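Local coordinates for protein CRISPR-associated endonuclease Cas12b (Alicyclobacillus acidoterrestris, PDB 5U31) that uses a guide RNA to recognise PAM-flanked target DNA and, in its unmutated form, cuts that DNA with a metal-dependent RuvC nuclease, at residues 41-47 / 100-104; 448-452 / 462-466. The protein carries 3 engineered substitutions. One frame throughout, in Å; residues are numbered along the deposited sequence.

Contact 1 of 2, residues 41-47 / 100-104; sequences LSLLRQE and ARQLY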
# COMPACT_ATOMS: atom_id res chain seq x y z
N LEU A 41 18.42 2.24 -28.67
CA LEU A 41 17.03 2.68 -28.77
C LEU A 41 16.89 4.15 -28.40
O LEU A 41 16.14 4.90 -29.04
CB LEU A 41 16.14 1.82 -27.89
CG LEU A 41 15.96 0.37 -28.34
CD1 LEU A 41 15.19 -0.42 -27.29
CD2 LEU A 41 15.23 0.33 -29.68
N SER A 42 17.62 4.60 -27.37
CA SER A 42 17.51 5.99 -26.93
C SER A 42 18.03 6.96 -27.98
O SER A 42 17.53 8.09 -28.07
CB SER A 42 18.25 6.19 -25.61
OG SER A 42 19.63 5.90 -25.75
N LEU A 43 19.01 6.55 -28.78
CA LEU A 43 19.49 7.42 -29.85
C LEU A 43 18.50 7.48 -31.00
O LEU A 43 18.26 8.55 -31.57
CB LEU A 43 20.86 6.96 -30.34
CG LEU A 43 21.95 6.95 -29.26
CD1 LEU A 43 23.24 6.39 -29.83
CD2 LEU A 43 22.17 8.34 -28.72
N LEU A 44 17.91 6.33 -31.37
CA LEU A 44 16.88 6.36 -32.41
C LEU A 44 15.72 7.27 -32.02
O LEU A 44 15.12 7.92 -32.88
CB LEU A 44 16.36 4.95 -32.68
CG LEU A 44 17.40 3.90 -33.08
CD1 LEU A 44 16.76 2.53 -33.19
CD2 LEU A 44 18.08 4.30 -34.38
N ARG A 45 15.42 7.35 -30.72
CA ARG A 45 14.32 8.17 -30.23
C ARG A 45 14.57 9.65 -30.48
O ARG A 45 13.62 10.40 -30.74
CB ARG A 45 14.13 7.89 -28.74
CG ARG A 45 13.07 8.69 -28.05
CD ARG A 45 12.93 8.26 -26.60
NE ARG A 45 12.01 9.12 -25.87
CZ ARG A 45 12.39 10.16 -25.15
NH1 ARG A 45 13.68 10.47 -25.07
NH2 ARG A 45 11.49 10.90 -24.52
N GLN A 46 15.84 10.07 -30.44
CA GLN A 46 16.29 11.46 -30.63
C GLN A 46 15.34 12.47 -30.01
O GLN A 46 14.90 13.44 -30.64
CB GLN A 46 16.55 11.76 -32.11
CG GLN A 46 15.50 11.28 -33.08
CD GLN A 46 16.10 10.93 -34.42
OE1 GLN A 46 16.35 11.80 -35.25
NE2 GLN A 46 16.33 9.64 -34.64
N GLU A 47 15.04 12.25 -28.73
CA GLU A 47 14.39 13.24 -27.88
C GLU A 47 15.22 13.38 -26.61
O GLU A 47 16.16 12.63 -26.38
CB GLU A 47 12.94 12.84 -27.56
CG GLU A 47 12.00 12.92 -28.74
CD GLU A 47 10.63 12.36 -28.44
OE1 GLU A 47 10.46 11.12 -28.45
OE2 GLU A 47 9.71 13.16 -28.17
N ALA A 100 15.58 6.63 -38.79
CA ALA A 100 15.84 6.09 -37.46
C ALA A 100 14.63 6.27 -36.56
O ALA A 100 14.26 5.35 -35.81
CB ALA A 100 17.06 6.75 -36.85
N ARG A 101 14.00 7.44 -36.61
CA ARG A 101 12.83 7.68 -35.78
C ARG A 101 11.67 6.78 -36.20
O ARG A 101 10.95 6.26 -35.34
CB ARG A 101 12.43 9.14 -35.85
CG ARG A 101 11.15 9.45 -35.11
CD ARG A 101 11.34 9.44 -33.62
NE ARG A 101 10.06 9.52 -32.93
CZ ARG A 101 9.91 9.58 -31.62
NH1 ARG A 101 10.98 9.57 -30.83
NH2 ARG A 101 8.70 9.66 -31.09
N GLN A 102 11.49 6.57 -37.51
CA GLN A 102 10.48 5.62 -37.96
C GLN A 102 10.74 4.24 -37.37
O GLN A 102 9.82 3.60 -36.84
CB GLN A 102 10.48 5.52 -39.49
CG GLN A 102 9.89 6.69 -40.22
CD GLN A 102 9.89 6.46 -41.71
OE1 GLN A 102 9.32 5.49 -42.20
NE2 GLN A 102 10.55 7.36 -42.44
N LEU A 103 11.98 3.77 -37.48
CA LEU A 103 12.35 2.50 -36.88
C LEU A 103 12.03 2.47 -35.39
O LEU A 103 11.47 1.49 -34.89
CB LEU A 103 13.84 2.23 -37.10
CG LEU A 103 14.38 0.91 -36.55
CD1 LEU A 103 13.75 -0.25 -37.28
CD2 LEU A 103 15.88 0.87 -36.68
N TYR A 104 12.36 3.55 -34.68
CA TYR A 104 12.13 3.57 -33.24
C TYR A 104 10.66 3.41 -32.91
O TYR A 104 10.30 2.70 -31.97
CB TYR A 104 12.67 4.86 -32.64
CG TYR A 104 12.38 4.95 -31.16
CD1 TYR A 104 13.09 4.18 -30.26
CD2 TYR A 104 11.40 5.80 -30.68
CE1 TYR A 104 12.83 4.25 -28.90
CE2 TYR A 104 11.13 5.88 -29.32
CZ TYR A 104 11.85 5.10 -28.44
OH TYR A 104 11.60 5.17 -27.10
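Two helices can meet at a steep angle and still be tied by polar groups near the end of one; residues 41-47 and 100-104 are a worked example. The short axes of helices 41-45 and 100-104 approach to 8.4 Å, with 121° between their N-to-C directions, and the backbones come nearest at L44 and A100, whose CA atoms lie 5.2 Å apart. At Q46 the backbone leaves helical phi/psi, with positive phi, and its side chain folds back so that Q46 NE2 donates to L44 O at 2.7 Å.

L44 is the apolar centre. Its CD2 lies 3.6 Å from A100 CB, its CD1 4.0 Å from L103 CD2 and its CB 3.7 Å from Y104 CB. The Y104 ring continues this packing beside L41, and R45 CB sits over its face in a CH-pi contact, 3.6 Å from the ring centroid. R101 supplies the polar part of the contact: R101 NH1 donates to R45 O at 2.8 Å and to E47 OE1 at 2.9 Å, the second bond also being a salt bridge. A main-chain carbonyl and a nearby carboxylate are thus held by the same guanidinium nitrogen.

The contact lies in the REC1 domain, away from the residues known to bind nucleic acid and from the active site. Helix 216-257 covers L41, R45 and Y104, and its E233 forms a salt bridge with R45 and a hydrogen bond with Y104 OH. Helix 66-83 packs against A100 and Q46 through L73, so the crossing of helices 17-45 and 93-107 is covered by two further helices, 216-257 and 66-83.

Contact 2 of 2, residues 448-452 / 462-466; sequences LDNLL and LYFRD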
# COMPACT_ATOMS: atom_id res chain seq x y z
N LEU A 448 10.35 -26.32 -1.76
CA LEU A 448 10.34 -27.21 -2.93
C LEU A 448 9.57 -28.49 -2.67
O LEU A 448 9.19 -29.18 -3.62
CB LEU A 448 11.76 -27.54 -3.37
CG LEU A 448 12.61 -26.43 -3.99
CD1 LEU A 448 14.02 -26.93 -4.29
CD2 LEU A 448 11.96 -25.92 -5.26
N ASP A 449 9.33 -28.84 -1.41
CA ASP A 449 8.55 -30.04 -1.13
C ASP A 449 7.12 -29.94 -1.63
O ASP A 449 6.43 -30.96 -1.68
CB ASP A 449 8.55 -30.34 0.37
CG ASP A 449 9.95 -30.55 0.93
OD1 ASP A 449 10.88 -30.86 0.15
OD2 ASP A 449 10.11 -30.41 2.16
N ASN A 450 6.66 -28.75 -2.01
CA ASN A 450 5.35 -28.60 -2.62
C ASN A 450 5.34 -28.92 -4.11
O ASN A 450 4.30 -28.75 -4.76
CB ASN A 450 4.82 -27.17 -2.42
CG ASN A 450 4.59 -26.82 -0.96
OD1 ASN A 450 4.17 -27.66 -0.16
ND2 ASN A 450 4.86 -25.57 -0.60
N LEU A 451 6.46 -29.38 -4.66
CA LEU A 451 6.56 -29.70 -6.08
C LEU A 451 6.83 -31.18 -6.24
O LEU A 451 7.83 -31.69 -5.72
CB LEU A 451 7.66 -28.87 -6.75
CG LEU A 451 7.47 -27.36 -6.64
CD1 LEU A 451 8.60 -26.65 -7.35
CD2 LEU A 451 6.14 -26.96 -7.22
N LEU A 452 5.95 -31.87 -6.96
CA LEU A 452 6.13 -33.26 -7.32
C LEU A 452 6.14 -33.40 -8.84
O LEU A 452 5.40 -32.68 -9.53
CB LEU A 452 5.03 -34.16 -6.73
CG LEU A 452 5.05 -34.48 -5.23
CD1 LEU A 452 6.45 -34.90 -4.81
CD2 LEU A 452 4.58 -33.30 -4.39
N LEU A 462 4.43 -30.74 -13.46
CA LEU A 462 4.61 -30.93 -12.03
C LEU A 462 3.25 -30.93 -11.36
O LEU A 462 2.23 -30.59 -11.96
CB LEU A 462 5.51 -29.84 -11.43
CG LEU A 462 5.17 -28.37 -11.68
CD1 LEU A 462 4.11 -27.83 -10.73
CD2 LEU A 462 6.42 -27.53 -11.58
N TYR A 463 3.25 -31.34 -10.10
CA TYR A 463 2.12 -31.21 -9.20
C TYR A 463 2.46 -30.18 -8.13
O TYR A 463 3.62 -30.01 -7.75
CB TYR A 463 1.79 -32.54 -8.53
CG TYR A 463 1.08 -33.55 -9.40
CD1 TYR A 463 -0.20 -33.30 -9.87
CD2 TYR A 463 1.69 -34.75 -9.73
CE1 TYR A 463 -0.85 -34.23 -10.66
CE2 TYR A 463 1.04 -35.68 -10.52
CZ TYR A 463 -0.23 -35.42 -10.98
OH TYR A 463 -0.89 -36.33 -11.77
N PHE A 464 1.43 -29.49 -7.64
CA PHE A 464 1.62 -28.41 -6.68
C PHE A 464 0.81 -28.71 -5.42
O PHE A 464 -0.42 -28.82 -5.48
CB PHE A 464 1.21 -27.07 -7.28
CG PHE A 464 1.70 -25.89 -6.49
CD1 PHE A 464 3.02 -25.49 -6.57
CD2 PHE A 464 0.84 -25.18 -5.67
CE1 PHE A 464 3.48 -24.41 -5.85
CE2 PHE A 464 1.29 -24.10 -4.95
CZ PHE A 464 2.61 -23.72 -5.04
N ARG A 465 1.51 -28.85 -4.29
CA ARG A 465 0.85 -29.11 -3.02
C ARG A 465 0.33 -27.82 -2.40
O ARG A 465 0.89 -26.74 -2.60
CB ARG A 465 1.82 -29.77 -2.03
CG ARG A 465 2.20 -31.19 -2.37
CD ARG A 465 2.84 -31.87 -1.17
NE ARG A 465 2.60 -33.31 -1.18
CZ ARG A 465 2.87 -34.12 -0.17
NH1 ARG A 465 3.40 -33.64 0.95
NH2 ARG A 465 2.61 -35.42 -0.28
N ASP A 466 -0.75 -27.95 -1.63
CA ASP A 466 -1.28 -26.83 -0.87
C ASP A 466 -2.09 -27.37 0.30
O ASP A 466 -2.83 -28.35 0.14
CB ASP A 466 -2.14 -25.91 -1.74
CG ASP A 466 -2.35 -24.54 -1.12
OD1 ASP A 466 -2.76 -24.47 0.06
OD2 ASP A 466 -2.10 -23.53 -1.81
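A beta-hairpin need not begin as a strand, and here a 3-10 turn delivers the chain directly into antiparallel pairing. L448 starts the segment by accepting a hydrogen bond from L451 N through its carbonyl, L448 O, at 2.9 Å, which closes the turn. D449 adds little beyond its carbonyl, D449 O, 3.7 Å from R465 CD. At N450 the pairing opens: R465 N donates to N450 O at 2.8 Å, while F464 CA makes a CA-H...O contact with the same N450 O at 3.3 Å.

L451 faces F464 in a non-hydrogen-bonded pair. The side chains of both lie on one face of the sheet, where L451 CD2 meets the edge of the phenyl ring, 3.5 Å from F464 CD1, and also reaches L462 CD1 at 4.1 Å. L452 forms the hydrogen-bonded pair with Y463: L452 N donates to Y463 O at 3.1 Å and Y463 N to L452 O at 2.6 Å. Its side chain takes the other face, with L452 CB 4.0 Å from Y463 CB and L452 CD2 3.8 Å from R465 CG.

The hairpin belongs to the WED-II domain. Strand 473-483 flanks strand 461-464, with backbone hydrogen bonds linking L462 to G475 and F464 to F473. L451, on the face it shares with F464, touches I7 of strand 3-10; L462 packs on V507 and F464 on V509 of strand 502-510.

How the contacts relate
The two contacts illustrate how a multidomain nuclease builds its parts by different means. Contact 1 closes first along the chain, joining helices 17-45 and 93-107 within the REC1 domain; contact 2 follows in series as a local hairpin in the WED-II domain. The centres are about 46 Å apart and the nearest atoms about 33 Å, and the two share no helix, strand or sheet. Both domains take part in sequence-specific PAM recognition. Contact 1 itself is helical packing about 11 Å from the bound nucleic acid at its nearest atom, whereas contact 2 comes within about 5 Å, in the domain that holds the target-strand phosphate lock.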